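Local structure of ABC transporter binding protein AcbH (3OO8) at residues 76-81 with 95-100; 202-207 with 293-298; 209-214 with 373-378; 267-272 with 335-340. The protein serves as the extracellular solute receptor of an ABC transporter, binding beta-D-galactopyranose with an exclusive preference for this sugar. The protein carries 2 engineered substitutions. All blocks are in the same frame, centred on the assembly; numbering follows the deposited sequence.

Contact 1 of 4, residues 76-81 with 95-100; sequences NYLQGT and QFFAAQ
Leu78 reaches across to Phe97 with one methyl group, and this single meeting of leucine branch and aromatic ring carries the packing. The CD1 methyl sits over one face of the benzene ring as a CH-pi contact, 4.0 Å from Leu78 CD1 to the Phe97 ring centroid. The approach is 22° off the ring normal, which displaces the methyl from the ring centre toward CG and CD2; Leu78 CD1 is 3.8 Å from Phe97 CD2. In both residues CG lies anti to the carbonyl carbon (chi1 -68° for Leu78, -54° for Phe97), which sends the two side chains out from their helices to meet at about a right angle. Both are buried.

The polar part is looser and lies at the exposed margin. The amide ends of Gln79 and Gln100 draw near each other, with Gln79 NE2 and Gln100 NE2 4.3 Å apart, near but too far for a direct bond. Gln79 NE2 instead donates back to Ser75 O within its own helix. The carbonyls of Gln79 and Gly80, where helix 67-79 gives way to loop, both receive Lys308 NZ.

Ile74 and Ser75 of helix 67-79 also touch Phe97, while Pro306 lies against Leu78. Phe97 comes within about 4 Å, side chain to side chain, of Arg93, a galactose-binding residue. Helix 67-79 is the crossover of a beta-alpha-beta unit joining strands 60-64 and 85-89, which flank strand 30-34 and run parallel to it, and this contact packs its last turn against helix 92-99, which follows the second strand.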
loop_
_atom_site.group_PDB
_atom_site.type_symbol
_atom_site.label_atom_id
_atom_site.label_comp_id
_atom_site.label_asym_id
_atom_site.label_seq_id
_atom_site.Cartn_x
_atom_site.Cartn_y
_atom_site.Cartn_z
ATOM N N ASN A 76 15.653 -10.685 13.944
ATOM C CA ASN A 76 16.331 -11.824 14.587
ATOM C C ASN A 76 16.498 -12.967 13.590
ATOM O O ASN A 76 17.542 -13.630 13.530
ATOM C CB ASN A 76 15.511 -12.333 15.779
ATOM C CG ASN A 76 16.185 -13.495 16.510
ATOM O OD1 ASN A 76 17.352 -13.411 16.898
ATOM N ND2 ASN A 76 15.449 -14.575 16.710
ATOM N N TYR A 77 15.448 -13.175 12.796
ATOM C CA TYR A 77 15.447 -14.194 11.748
ATOM C C TYR A 77 16.566 -14.005 10.731
ATOM O O TYR A 77 17.292 -14.954 10.415
ATOM C CB TYR A 77 14.074 -14.226 11.080
ATOM C CG TYR A 77 13.992 -15.023 9.783
ATOM C CD1 TYR A 77 13.794 -16.402 9.792
ATOM C CD2 TYR A 77 14.044 -14.368 8.552
ATOM C CE1 TYR A 77 13.709 -17.128 8.586
ATOM C CE2 TYR A 77 13.930 -15.079 7.364
ATOM C CZ TYR A 77 13.763 -16.452 7.384
ATOM O OH TYR A 77 13.639 -17.144 6.180
ATOM N N LEU A 78 16.722 -12.783 10.222
ATOM C CA LEU A 78 17.758 -12.492 9.250
ATOM C C LEU A 78 19.152 -12.627 9.860
ATOM O O LEU A 78 20.123 -12.957 9.172
ATOM C CB LEU A 78 17.570 -11.065 8.712
ATOM C CG LEU A 78 16.303 -10.911 7.858
ATOM C CD1 LEU A 78 16.025 -9.449 7.559
ATOM C CD2 LEU A 78 16.446 -11.717 6.562
ATOM N N GLN A 79 19.259 -12.380 11.159
ATOM C CA GLN A 79 20.585 -12.425 11.791
ATOM C C GLN A 79 21.008 -13.814 12.239
ATOM O O GLN A 79 22.180 -14.033 12.545
ATOM C CB GLN A 79 20.644 -11.433 12.947
ATOM C CG GLN A 79 20.416 -10.017 12.458
ATOM C CD GLN A 79 20.560 -8.983 13.536
ATOM O OE1 GLN A 79 21.665 -8.713 14.003
ATOM N NE2 GLN A 79 19.448 -8.360 13.912
ATOM N N GLY A 80 20.063 -14.750 12.262
ATOM C CA GLY A 80 20.331 -16.116 12.676
ATOM C C GLY A 80 20.752 -17.030 11.547
ATOM O O GLY A 80 21.857 -16.918 11.005
ATOM N N THR A 81 19.866 -17.946 11.194
ATOM C CA THR A 81 20.135 -18.897 10.122
ATOM C C THR A 81 18.885 -18.913 9.225
ATOM O O THR A 81 18.131 -19.887 9.202
ATOM C CB THR A 81 20.443 -20.296 10.693
ATOM O OG1 THR A 81 19.337 -20.743 11.476
ATOM C CG2 THR A 81 21.681 -20.251 11.609
ATOM N N GLN A 95 14.540 -1.271 3.428
ATOM C CA GLN A 95 15.729 -0.428 3.299
ATOM C C GLN A 95 16.630 -0.480 4.534
ATOM O O GLN A 95 17.852 -0.392 4.402
ATOM C CB GLN A 95 15.356 1.008 2.910
ATOM C CG GLN A 95 14.683 1.065 1.524
ATOM C CD GLN A 95 14.606 2.433 0.943
ATOM O OE1 GLN A 95 14.302 3.394 1.646
ATOM N NE2 GLN A 95 14.914 2.551 -0.351
ATOM N N PHE A 96 16.027 -0.638 5.707
ATOM C CA PHE A 96 16.775 -0.735 6.965
ATOM C C PHE A 96 17.627 -2.007 6.948
ATOM O O PHE A 96 18.830 -1.953 7.221
ATOM C CB PHE A 96 15.820 -0.770 8.162
ATOM C CG PHE A 96 16.514 -0.813 9.498
ATOM C CD1 PHE A 96 16.944 0.363 10.100
ATOM C CD2 PHE A 96 16.732 -2.014 10.140
ATOM C CE1 PHE A 96 17.593 0.339 11.323
ATOM C CE2 PHE A 96 17.369 -2.050 11.385
ATOM C CZ PHE A 96 17.805 -0.869 11.966
ATOM N N PHE A 97 17.019 -3.138 6.600
ATOM C CA PHE A 97 17.768 -4.380 6.579
ATOM C C PHE A 97 18.857 -4.365 5.537
ATOM O O PHE A 97 19.953 -4.850 5.827
ATOM C CB PHE A 97 16.866 -5.602 6.451
ATOM C CG PHE A 97 15.783 -5.666 7.489
ATOM C CD1 PHE A 97 16.069 -5.415 8.818
ATOM C CD2 PHE A 97 14.482 -6.011 7.139
ATOM C CE1 PHE A 97 15.073 -5.479 9.784
ATOM C CE2 PHE A 97 13.482 -6.083 8.107
ATOM C CZ PHE A 97 13.783 -5.814 9.423
ATOM N N ALA A 98 18.574 -3.810 4.355
ATOM C CA ALA A 98 19.575 -3.691 3.282
ATOM C C ALA A 98 20.728 -2.794 3.738
ATOM O O ALA A 98 21.889 -3.089 3.470
ATOM C CB ALA A 98 18.961 -3.135 1.972
ATOM N N ALA A 99 20.394 -1.712 4.434
ATOM C CA ALA A 99 21.412 -0.769 4.936
ATOM C C ALA A 99 22.314 -1.437 5.970
ATOM O O ALA A 99 23.497 -1.100 6.095
ATOM C CB ALA A 99 20.729 0.434 5.552
ATOM N N GLN A 100 21.745 -2.373 6.714
ATOM C CA GLN A 100 22.417 -3.076 7.794
ATOM C C GLN A 100 23.311 -4.223 7.349
ATOM O O GLN A 100 23.981 -4.831 8.184
ATOM C CB GLN A 100 21.346 -3.636 8.701
ATOM C CG GLN A 100 21.806 -4.217 9.989
ATOM C CD GLN A 100 20.649 -4.307 10.966
ATOM O OE1 GLN A 100 19.501 -4.051 10.598
ATOM N NE2 GLN A 100 20.943 -4.661 12.210
#

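Contact 2 of 4, residues 202-207 with 293-298; sequences NGYDYH and TDYMDA
Tyr204 sets its CB squarely over the ring of Tyr295, a CH-pi contact of 3.4 Å from Tyr204 CB to the Tyr295 centroid and only 8° off the ring normal. Asp294 CB covers the opposite face, holding the ring between two methylene groups. Tyr204 CG stands anti to the backbone N (chi1 179°), which carries its own ring off past the Tyr295 ring instead of onto it: the centroids are 5.5 Å apart and the planes meet obliquely at 34°. The backbone joins in through Tyr204 N, 3.5 Å from Tyr295 CE2.

Tyr204 opens helix 204-212, with Gly203, at positive phi, as its N-cap after helix 191-201. Tyr295 belongs to strand 295-297, which pairs in parallel with strand 366-368, and Ser366 of that neighbour touches both tyrosines.

Water extends the contact on the polar side. One molecule joins Tyr295 OH to Asp205 N, weakly on the Asp205 side. A second, lying in the plane of the His207 imidazole, is 2.8 Å from His207 NE2 and donates to Asp297 OD1 at 3.0 Å. Asp297 OD1 also accepts from Ser368 OG.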
loop_
_atom_site.group_PDB
_atom_site.type_symbol
_atom_site.label_atom_id
_atom_site.label_comp_id
_atom_site.label_asym_id
_atom_site.label_seq_id
_atom_site.Cartn_x
_atom_site.Cartn_y
_atom_site.Cartn_z
ATOM N N ASN A 202 2.677 18.037 -1.121
ATOM C CA ASN A 202 4.136 18.096 -0.977
ATOM C C ASN A 202 4.948 17.160 -1.869
ATOM O O ASN A 202 6.145 17.393 -2.101
ATOM C CB ASN A 202 4.530 17.907 0.492
ATOM C CG ASN A 202 3.904 18.960 1.398
ATOM O OD1 ASN A 202 3.210 18.632 2.379
ATOM N ND2 ASN A 202 4.075 20.221 1.034
ATOM N N GLY A 203 4.319 16.085 -2.350
ATOM C CA GLY A 203 4.968 15.187 -3.272
ATOM C C GLY A 203 5.611 13.990 -2.591
ATOM O O GLY A 203 5.684 13.911 -1.362
ATOM N N TYR A 204 6.080 13.052 -3.418
ATOM C CA TYR A 204 6.577 11.752 -2.938
ATOM C C TYR A 204 7.897 11.883 -2.182
ATOM O O TYR A 204 8.077 11.308 -1.101
ATOM C CB TYR A 204 6.787 10.807 -4.127
ATOM C CG TYR A 204 7.316 9.442 -3.744
ATOM C CD1 TYR A 204 6.465 8.426 -3.348
ATOM C CD2 TYR A 204 8.668 9.157 -3.847
ATOM C CE1 TYR A 204 6.954 7.170 -3.003
ATOM C CE2 TYR A 204 9.157 7.898 -3.501
ATOM C CZ TYR A 204 8.297 6.919 -3.099
ATOM O OH TYR A 204 8.805 5.683 -2.761
ATOM N N ASP A 205 8.843 12.611 -2.775
ATOM C CA ASP A 205 10.141 12.746 -2.133
ATOM C C ASP A 205 10.043 13.329 -0.728
ATOM O O ASP A 205 10.648 12.822 0.232
ATOM C CB ASP A 205 11.070 13.597 -2.991
ATOM C CG ASP A 205 11.525 12.875 -4.253
ATOM O OD1 ASP A 205 11.450 11.622 -4.305
ATOM O OD2 ASP A 205 11.960 13.577 -5.191
ATOM N N TYR A 206 9.229 14.373 -0.586
ATOM C CA TYR A 206 8.953 14.938 0.741
ATOM C C TYR A 206 8.247 13.961 1.687
ATOM O O TYR A 206 8.593 13.875 2.863
ATOM C CB TYR A 206 8.047 16.181 0.590
ATOM C CG TYR A 206 7.709 16.876 1.893
ATOM C CD1 TYR A 206 8.477 17.936 2.361
ATOM C CD2 TYR A 206 6.570 16.531 2.630
ATOM C CE1 TYR A 206 8.155 18.583 3.557
ATOM C CE2 TYR A 206 6.268 17.141 3.834
ATOM C CZ TYR A 206 7.027 18.205 4.271
ATOM O OH TYR A 206 6.715 18.848 5.432
ATOM N N HIS A 207 7.214 13.258 1.200
ATOM C CA HIS A 207 6.559 12.281 2.042
ATOM C C HIS A 207 7.540 11.244 2.584
ATOM O O HIS A 207 7.535 10.998 3.793
ATOM C CB HIS A 207 5.388 11.620 1.293
ATOM C CG HIS A 207 4.636 10.603 2.099
ATOM N ND1 HIS A 207 3.858 10.919 3.199
ATOM C CD2 HIS A 207 4.509 9.262 1.920
ATOM C CE1 HIS A 207 3.306 9.813 3.673
ATOM N NE2 HIS A 207 3.688 8.796 2.917
ATOM N N THR A 293 -1.634 13.584 -10.112
ATOM C CA THR A 293 -2.065 12.387 -9.405
ATOM C C THR A 293 -0.956 11.360 -9.548
ATOM O O THR A 293 -1.207 10.164 -9.706
ATOM C CB THR A 293 -3.407 11.825 -9.958
ATOM O OG1 THR A 293 -3.297 11.486 -11.340
ATOM C CG2 THR A 293 -4.535 12.839 -9.769
ATOM N N ASP A 294 0.290 11.832 -9.468
ATOM C CA ASP A 294 1.410 10.957 -9.816
ATOM C C ASP A 294 1.734 9.853 -8.831
ATOM O O ASP A 294 2.486 8.929 -9.153
ATOM C CB ASP A 294 2.680 11.775 -9.955
ATOM C CG ASP A 294 2.721 12.577 -11.222
ATOM O OD1 ASP A 294 2.048 12.189 -12.208
ATOM O OD2 ASP A 294 3.487 13.565 -11.237
ATOM N N TYR A 295 1.187 9.959 -7.626
ATOM C CA TYR A 295 1.600 9.089 -6.525
ATOM C C TYR A 295 0.401 8.455 -5.854
ATOM O O TYR A 295 -0.697 9.032 -5.840
ATOM C CB TYR A 295 2.411 9.903 -5.508
ATOM C CG TYR A 295 3.566 10.617 -6.139
ATOM C CD1 TYR A 295 4.545 9.895 -6.816
ATOM C CD2 TYR A 295 3.691 12.013 -6.043
ATOM C CE1 TYR A 295 5.606 10.543 -7.425
ATOM C CE2 TYR A 295 4.741 12.668 -6.636
ATOM C CZ TYR A 295 5.695 11.935 -7.308
ATOM O OH TYR A 295 6.755 12.580 -7.899
ATOM N N MET A 296 0.594 7.274 -5.284
ATOM C CA MET A 296 -0.500 6.560 -4.610
ATOM C C MET A 296 0.126 5.637 -3.570
ATOM O O MET A 296 1.221 5.121 -3.805
ATOM C CB MET A 296 -1.214 5.634 -5.626
ATOM C CG MET A 296 -2.545 5.055 -5.097
ATOM S SD MET A 296 -3.065 3.667 -6.156
ATOM C CE MET A 296 -3.586 4.517 -7.641
ATOM N N ASP A 297 -0.552 5.404 -2.454
ATOM C CA ASP A 297 -0.201 4.289 -1.571
ATOM C C ASP A 297 -0.687 3.010 -2.279
ATOM O O ASP A 297 -1.894 2.842 -2.510
ATOM C CB ASP A 297 -1.015 4.377 -0.244
ATOM C CG ASP A 297 -0.329 5.195 0.870
ATOM O OD1 ASP A 297 0.918 5.382 0.900
ATOM O OD2 ASP A 297 -1.073 5.647 1.764
ATOM N N ALA A 298 0.237 2.118 -2.622
ATOM C CA ALA A 298 -0.135 0.823 -3.215
ATOM C C ALA A 298 0.771 -0.223 -2.574
ATOM O O ALA A 298 1.832 -0.569 -3.109
ATOM C CB ALA A 298 0.001 0.862 -4.747
HETATM O O HOH W 1 8.474 14.329 -5.710
HETATM O O HOH W 2 2.888 6.107 2.982
#

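Contact 3 of 4, residues 209-214 with 373-378; sequences KLMKHE and RDTVPD
With its OG1 turned directly away from its own backbone N (chi1 -168°), Thr375 presents the hydroxyl to the carbonyl of Met211; the Met211 side chain, CG beside its own N, bends at chi2 (-56°) and again at chi3 to lie against Asp374 and Thr375. Met211 stands in the last turn of helix 204-212, which ends in a Schellman motif at His213; Thr375 occupies the corner between helices 371-374 and 377-392. Thr375 OG1 donates to Met211 O at 2.8 Å, in the carbonyl plane and on a lone pair, with a C=O...donor angle of 141°. A valine here would probably fill similar space but leave the carbonyl of Met211 without this hydroxyl donor, loosening the tie between helix end and corner.

Around the bond the packing is mostly aliphatic, though Met211 CB also rests 3.3 Å from Asp374 O. Met211 CG lies 3.8 Å from Asp374 CB, and Met211 SD is 4.0 Å from Thr375 CB. The carboxylate of Asp374 is engaged with Gln369 N. Arg373, a galactose-binding residue just before, forms a salt bridge with Asp301.

Lys212 NZ, also bonded to Gln95 OE1, donates to a water at 2.8 Å, and that water donates in turn to Asp374 O, likewise at 2.8 Å.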
loop_
_atom_site.group_PDB
_atom_site.type_symbol
_atom_site.label_atom_id
_atom_site.label_comp_id
_atom_site.label_asym_id
_atom_site.label_seq_id
_atom_site.Cartn_x
_atom_site.Cartn_y
_atom_site.Cartn_z
ATOM N N LYS A 209 10.834 11.563 2.933
ATOM C CA LYS A 209 11.732 12.259 3.869
ATOM C C LYS A 209 11.073 12.390 5.224
ATOM O O LYS A 209 11.710 12.135 6.261
ATOM C CB LYS A 209 12.125 13.633 3.342
ATOM C CG LYS A 209 13.206 13.630 2.256
ATOM C CD LYS A 209 13.434 15.066 1.808
ATOM C CE LYS A 209 14.597 15.169 0.851
ATOM N NZ LYS A 209 14.711 16.584 0.396
ATOM N N LEU A 210 9.783 12.745 5.219
ATOM C CA LEU A 210 9.051 12.872 6.467
ATOM C C LEU A 210 8.971 11.515 7.174
ATOM O O LEU A 210 9.189 11.411 8.382
ATOM C CB LEU A 210 7.636 13.432 6.234
ATOM C CG LEU A 210 6.788 13.674 7.493
ATOM C CD1 LEU A 210 7.394 14.743 8.406
ATOM C CD2 LEU A 210 5.338 14.029 7.153
ATOM N N MET A 211 8.677 10.463 6.399
ATOM C CA MET A 211 8.646 9.111 6.949
ATOM C C MET A 211 9.953 8.704 7.574
ATOM O O MET A 211 9.928 8.006 8.579
ATOM C CB MET A 211 8.261 8.094 5.877
ATOM C CG MET A 211 6.800 8.267 5.447
ATOM S SD MET A 211 5.415 8.230 6.588
ATOM C CE MET A 211 5.187 9.947 7.025
ATOM N N LYS A 212 11.060 9.092 6.951
ATOM C CA LYS A 212 12.402 8.743 7.449
ATOM C C LYS A 212 12.909 9.728 8.524
ATOM O O LYS A 212 13.978 9.522 9.114
ATOM C CB LYS A 212 13.363 8.619 6.295
ATOM C CG LYS A 212 13.061 7.405 5.366
ATOM C CD LYS A 212 14.019 7.348 4.214
ATOM C CE LYS A 212 13.777 6.124 3.344
ATOM N NZ LYS A 212 13.854 4.815 4.094
ATOM N N HIS A 213 12.080 10.721 8.844
ATOM C CA HIS A 213 12.445 11.833 9.743
ATOM C C HIS A 213 13.651 12.666 9.252
ATOM O O HIS A 213 14.428 13.207 10.059
ATOM C CB HIS A 213 12.642 11.352 11.181
ATOM C CG HIS A 213 12.631 12.450 12.196
ATOM N ND1 HIS A 213 11.605 13.368 12.298
ATOM C CD2 HIS A 213 13.521 12.767 13.164
ATOM C CE1 HIS A 213 11.872 14.216 13.276
ATOM N NE2 HIS A 213 13.028 13.873 13.817
ATOM N N GLU A 214 13.776 12.792 7.937
ATOM C CA GLU A 214 14.710 13.703 7.285
ATOM C C GLU A 214 14.157 15.127 7.245
ATOM O O GLU A 214 14.888 16.096 7.035
ATOM C CB GLU A 214 15.085 13.182 5.894
ATOM C CG GLU A 214 15.884 11.915 6.061
ATOM C CD GLU A 214 15.982 11.075 4.818
ATOM O OE1 GLU A 214 15.435 11.471 3.766
ATOM O OE2 GLU A 214 16.589 9.983 4.923
ATOM N N ARG A 373 4.113 0.994 6.598
ATOM C CA ARG A 373 5.269 0.345 5.987
ATOM C C ARG A 373 6.319 1.349 5.571
ATOM O O ARG A 373 7.493 0.984 5.432
ATOM C CB ARG A 373 4.824 -0.477 4.765
ATOM C CG ARG A 373 3.957 -1.658 5.132
ATOM C CD ARG A 373 3.587 -2.432 3.872
ATOM N NE ARG A 373 2.931 -3.702 4.193
ATOM C CZ ARG A 373 2.714 -4.666 3.293
ATOM N NH1 ARG A 373 3.114 -4.489 2.052
ATOM N NH2 ARG A 373 2.135 -5.813 3.640
ATOM N N ASP A 374 5.945 2.618 5.395
ATOM C CA ASP A 374 6.954 3.597 4.962
ATOM C C ASP A 374 7.760 4.223 6.103
ATOM O O ASP A 374 8.824 4.809 5.867
ATOM C CB ASP A 374 6.332 4.713 4.099
ATOM C CG ASP A 374 6.114 4.279 2.654
ATOM O OD1 ASP A 374 7.042 3.631 2.102
ATOM O OD2 ASP A 374 5.073 4.671 2.094
ATOM N N THR A 375 7.230 4.147 7.314
ATOM C CA THR A 375 7.960 4.630 8.490
ATOM C C THR A 375 8.129 3.453 9.440
ATOM O O THR A 375 7.702 2.323 9.143
ATOM C CB THR A 375 7.254 5.840 9.181
ATOM O OG1 THR A 375 8.156 6.435 10.131
ATOM C CG2 THR A 375 5.959 5.430 9.883
ATOM N N VAL A 376 8.783 3.675 10.575
ATOM C CA VAL A 376 8.851 2.580 11.533
ATOM C C VAL A 376 7.551 2.393 12.297
ATOM O O VAL A 376 6.781 3.337 12.498
ATOM C CB VAL A 376 10.036 2.686 12.504
ATOM C CG1 VAL A 376 11.319 3.033 11.754
ATOM C CG2 VAL A 376 9.752 3.713 13.558
ATOM N N PRO A 377 7.278 1.159 12.732
ATOM C CA PRO A 377 6.012 0.911 13.395
ATOM C C PRO A 377 5.671 1.842 14.555
ATOM O O PRO A 377 4.518 2.268 14.681
ATOM C CB PRO A 377 6.149 -0.540 13.851
ATOM C CG PRO A 377 6.983 -1.149 12.745
ATOM C CD PRO A 377 7.990 -0.097 12.399
ATOM N N ASP A 378 6.638 2.103 15.427
ATOM C CA ASP A 378 6.447 2.987 16.569
ATOM C C ASP A 378 5.981 4.381 16.095
ATOM O O ASP A 378 5.152 5.018 16.769
ATOM C CB ASP A 378 7.753 3.144 17.361
ATOM C CG ASP A 378 8.019 1.993 18.339
ATOM O OD1 ASP A 378 7.177 1.094 18.513
ATOM O OD2 ASP A 378 9.124 2.013 18.915
HETATM O O HOH W 3 11.058 4.579 4.207
#

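Contact 4 of 4, residues 267-272 with 335-340; sequences VAANYS and DHWDVG
The indole of Trp337 is covered on both faces: one takes the Ala268-Ala269 turn of helix 264-270, the other takes CB of His336, the preceding residue. The peptide of Ala268 C and Ala269 N lies 3.7 Å above the indole plane, toward its rim. The methyl of Ala268 covers the six-membered ring as a CH-pi contact, 3.8 Å from Ala268 CB to the ring centroid and 29° off the normal. The methyl of Ala269 meets the pyrrole end, with Ala269 CB 3.4 Å from Trp337 NE1.

Trp337 leaves its backbone with CG anti to the carbonyl carbon (chi1 -46°). Its backbone is shaped by an Asx turn, Trp337 N to Asp335 OD1 at 3.0 Å and nearly along the C-O axis, widened to an Asx motif by Asp338 N, which meets Asp335 OD1 at 2.9 Å from above the carboxylate plane. The turn leads into strand 339-340, paired with strand 134-147. Ile353 of helix 352-363 and Leu276 also touch the indole.

With an alanine in place of the indole, the methyls of Ala268 and Ala269 would probably face a gap and lose their aromatic partner.

Across the contact the pairing is apolar: helix 264-270, which carries the galactose-binding Gln266, is held here by shape and dispersion. The two bonds to Asp335 OD1 shape the loop from which the indole projects; Gln354 and Asn351 tie that loop to its surroundings.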
loop_
_atom_site.group_PDB
_atom_site.type_symbol
_atom_site.label_atom_id
_atom_site.label_comp_id
_atom_site.label_asym_id
_atom_site.label_seq_id
_atom_site.Cartn_x
_atom_site.Cartn_y
_atom_site.Cartn_z
ATOM N N VAL A 267 -12.590 -1.964 0.948
ATOM C CA VAL A 267 -13.910 -1.525 0.497
ATOM C C VAL A 267 -14.539 -2.517 -0.486
ATOM O O VAL A 267 -15.691 -2.926 -0.300
ATOM C CB VAL A 267 -13.897 -0.079 -0.127
ATOM C CG1 VAL A 267 -15.318 0.311 -0.619
ATOM C CG2 VAL A 267 -13.374 0.942 0.899
ATOM N N ALA A 268 -13.830 -2.877 -1.554
ATOM C CA ALA A 268 -14.417 -3.750 -2.575
ATOM C C ALA A 268 -14.672 -5.147 -1.998
ATOM O O ALA A 268 -15.695 -5.780 -2.310
ATOM C CB ALA A 268 -13.524 -3.833 -3.807
ATOM N N ALA A 269 -13.754 -5.617 -1.155
ATOM C CA ALA A 269 -13.893 -6.930 -0.529
ATOM C C ALA A 269 -15.146 -6.974 0.331
ATOM O O ALA A 269 -15.754 -8.039 0.485
ATOM C CB ALA A 269 -12.663 -7.276 0.304
ATOM N N ASN A 270 -15.527 -5.831 0.887
ATOM C CA ASN A 270 -16.669 -5.777 1.821
ATOM C C ASN A 270 -18.010 -5.830 1.116
ATOM O O ASN A 270 -19.027 -6.173 1.742
ATOM C CB ASN A 270 -16.619 -4.517 2.683
ATOM C CG ASN A 270 -17.390 -4.668 3.993
ATOM O OD1 ASN A 270 -18.424 -4.023 4.202
ATOM N ND2 ASN A 270 -16.904 -5.543 4.859
ATOM N N TYR A 271 -18.022 -5.452 -0.163
ATOM C CA TYR A 271 -19.274 -5.416 -0.932
ATOM C C TYR A 271 -19.822 -6.833 -1.120
ATOM O O TYR A 271 -19.073 -7.807 -1.242
ATOM C CB TYR A 271 -19.072 -4.776 -2.312
ATOM C CG TYR A 271 -19.448 -3.315 -2.401
ATOM C CD1 TYR A 271 -19.022 -2.395 -1.442
ATOM C CD2 TYR A 271 -20.239 -2.856 -3.441
ATOM C CE1 TYR A 271 -19.394 -1.060 -1.509
ATOM C CE2 TYR A 271 -20.600 -1.523 -3.532
ATOM C CZ TYR A 271 -20.164 -0.628 -2.583
ATOM O OH TYR A 271 -20.518 0.691 -2.664
ATOM N N SER A 272 -21.148 -6.935 -1.146
ATOM C CA SER A 272 -21.779 -8.198 -1.513
ATOM C C SER A 272 -21.522 -8.480 -3.006
ATOM O O SER A 272 -21.317 -7.559 -3.793
ATOM C CB SER A 272 -23.281 -8.079 -1.268
ATOM O OG SER A 272 -23.907 -7.355 -2.319
ATOM N N ASP A 335 -6.866 -14.722 -5.870
ATOM C CA ASP A 335 -6.790 -13.459 -5.136
ATOM C C ASP A 335 -7.657 -12.457 -5.903
ATOM O O ASP A 335 -7.386 -12.176 -7.062
ATOM C CB ASP A 335 -5.332 -12.980 -5.124
ATOM C CG ASP A 335 -5.106 -11.716 -4.256
ATOM O OD1 ASP A 335 -5.948 -10.790 -4.266
ATOM O OD2 ASP A 335 -4.038 -11.632 -3.602
ATOM N N HIS A 336 -8.690 -11.923 -5.265
ATOM C CA HIS A 336 -9.608 -11.058 -5.974
ATOM C C HIS A 336 -9.302 -9.569 -5.990
ATOM O O HIS A 336 -10.008 -8.825 -6.666
ATOM C CB HIS A 336 -11.030 -11.273 -5.441
ATOM C CG HIS A 336 -11.505 -12.688 -5.566
ATOM N ND1 HIS A 336 -11.589 -13.336 -6.779
ATOM C CD2 HIS A 336 -11.916 -13.578 -4.632
ATOM C CE1 HIS A 336 -12.029 -14.567 -6.586
ATOM N NE2 HIS A 336 -12.239 -14.738 -5.294
ATOM N N TRP A 337 -8.269 -9.121 -5.269
ATOM C CA TRP A 337 -8.016 -7.674 -5.157
ATOM C C TRP A 337 -6.602 -7.252 -5.540
ATOM O O TRP A 337 -6.424 -6.209 -6.147
ATOM C CB TRP A 337 -8.392 -7.122 -3.776
ATOM C CG TRP A 337 -9.738 -7.648 -3.388
ATOM C CD1 TRP A 337 -9.988 -8.545 -2.400
ATOM C CD2 TRP A 337 -10.991 -7.423 -4.062
ATOM N NE1 TRP A 337 -11.331 -8.870 -2.383
ATOM C CE2 TRP A 337 -11.965 -8.195 -3.394
ATOM C CE3 TRP A 337 -11.384 -6.635 -5.143
ATOM C CZ2 TRP A 337 -13.303 -8.196 -3.775
ATOM C CZ3 TRP A 337 -12.730 -6.645 -5.527
ATOM C CH2 TRP A 337 -13.659 -7.414 -4.844
ATOM N N ASP A 338 -5.611 -8.026 -5.140
ATOM C CA ASP A 338 -4.234 -7.693 -5.507
ATOM C C ASP A 338 -3.994 -7.841 -7.013
ATOM O O ASP A 338 -4.616 -8.668 -7.691
ATOM C CB ASP A 338 -3.275 -8.622 -4.775
ATOM C CG ASP A 338 -3.327 -8.445 -3.267
ATOM O OD1 ASP A 338 -3.165 -7.306 -2.808
ATOM O OD2 ASP A 338 -3.505 -9.440 -2.539
ATOM N N VAL A 339 -3.071 -7.043 -7.530
ATOM C CA VAL A 339 -2.717 -7.104 -8.950
ATOM C C VAL A 339 -1.205 -7.101 -9.154
ATOM O O VAL A 339 -0.431 -6.441 -8.429
ATOM C CB VAL A 339 -3.370 -5.947 -9.784
ATOM C CG1 VAL A 339 -4.919 -6.060 -9.724
ATOM C CG2 VAL A 339 -2.959 -4.576 -9.203
ATOM N N GLY A 340 -0.800 -7.876 -10.148
ATOM C CA GLY A 340 0.613 -7.954 -10.534
ATOM C C GLY A 340 1.200 -6.624 -11.009
ATOM O O GLY A 340 0.495 -5.791 -11.587
#

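In the fold
From the N terminus, contact 1 closes first, across 13 intervening residues, joining helices 67-79 and 92-99 before any other contact opens. Contacts 2 and 3 then start on one helix, 204-212, from its first turn and its end respectively. Contact 4 opens next at 267-272, before contact 2 closes at strand 295-297; it closes at 335-340, so crossing contact 2 and tying helix 264-270 to the loop leading into strand 339-340. Contact 3, the longest span, closes last at the corner 373-378, crossing contact 2 and enclosing contact 4. Contacts 1 and 3 touch through Gln95 and Lys212, whereas contact 4 lies on the opposite side of the chain's centre from the other three.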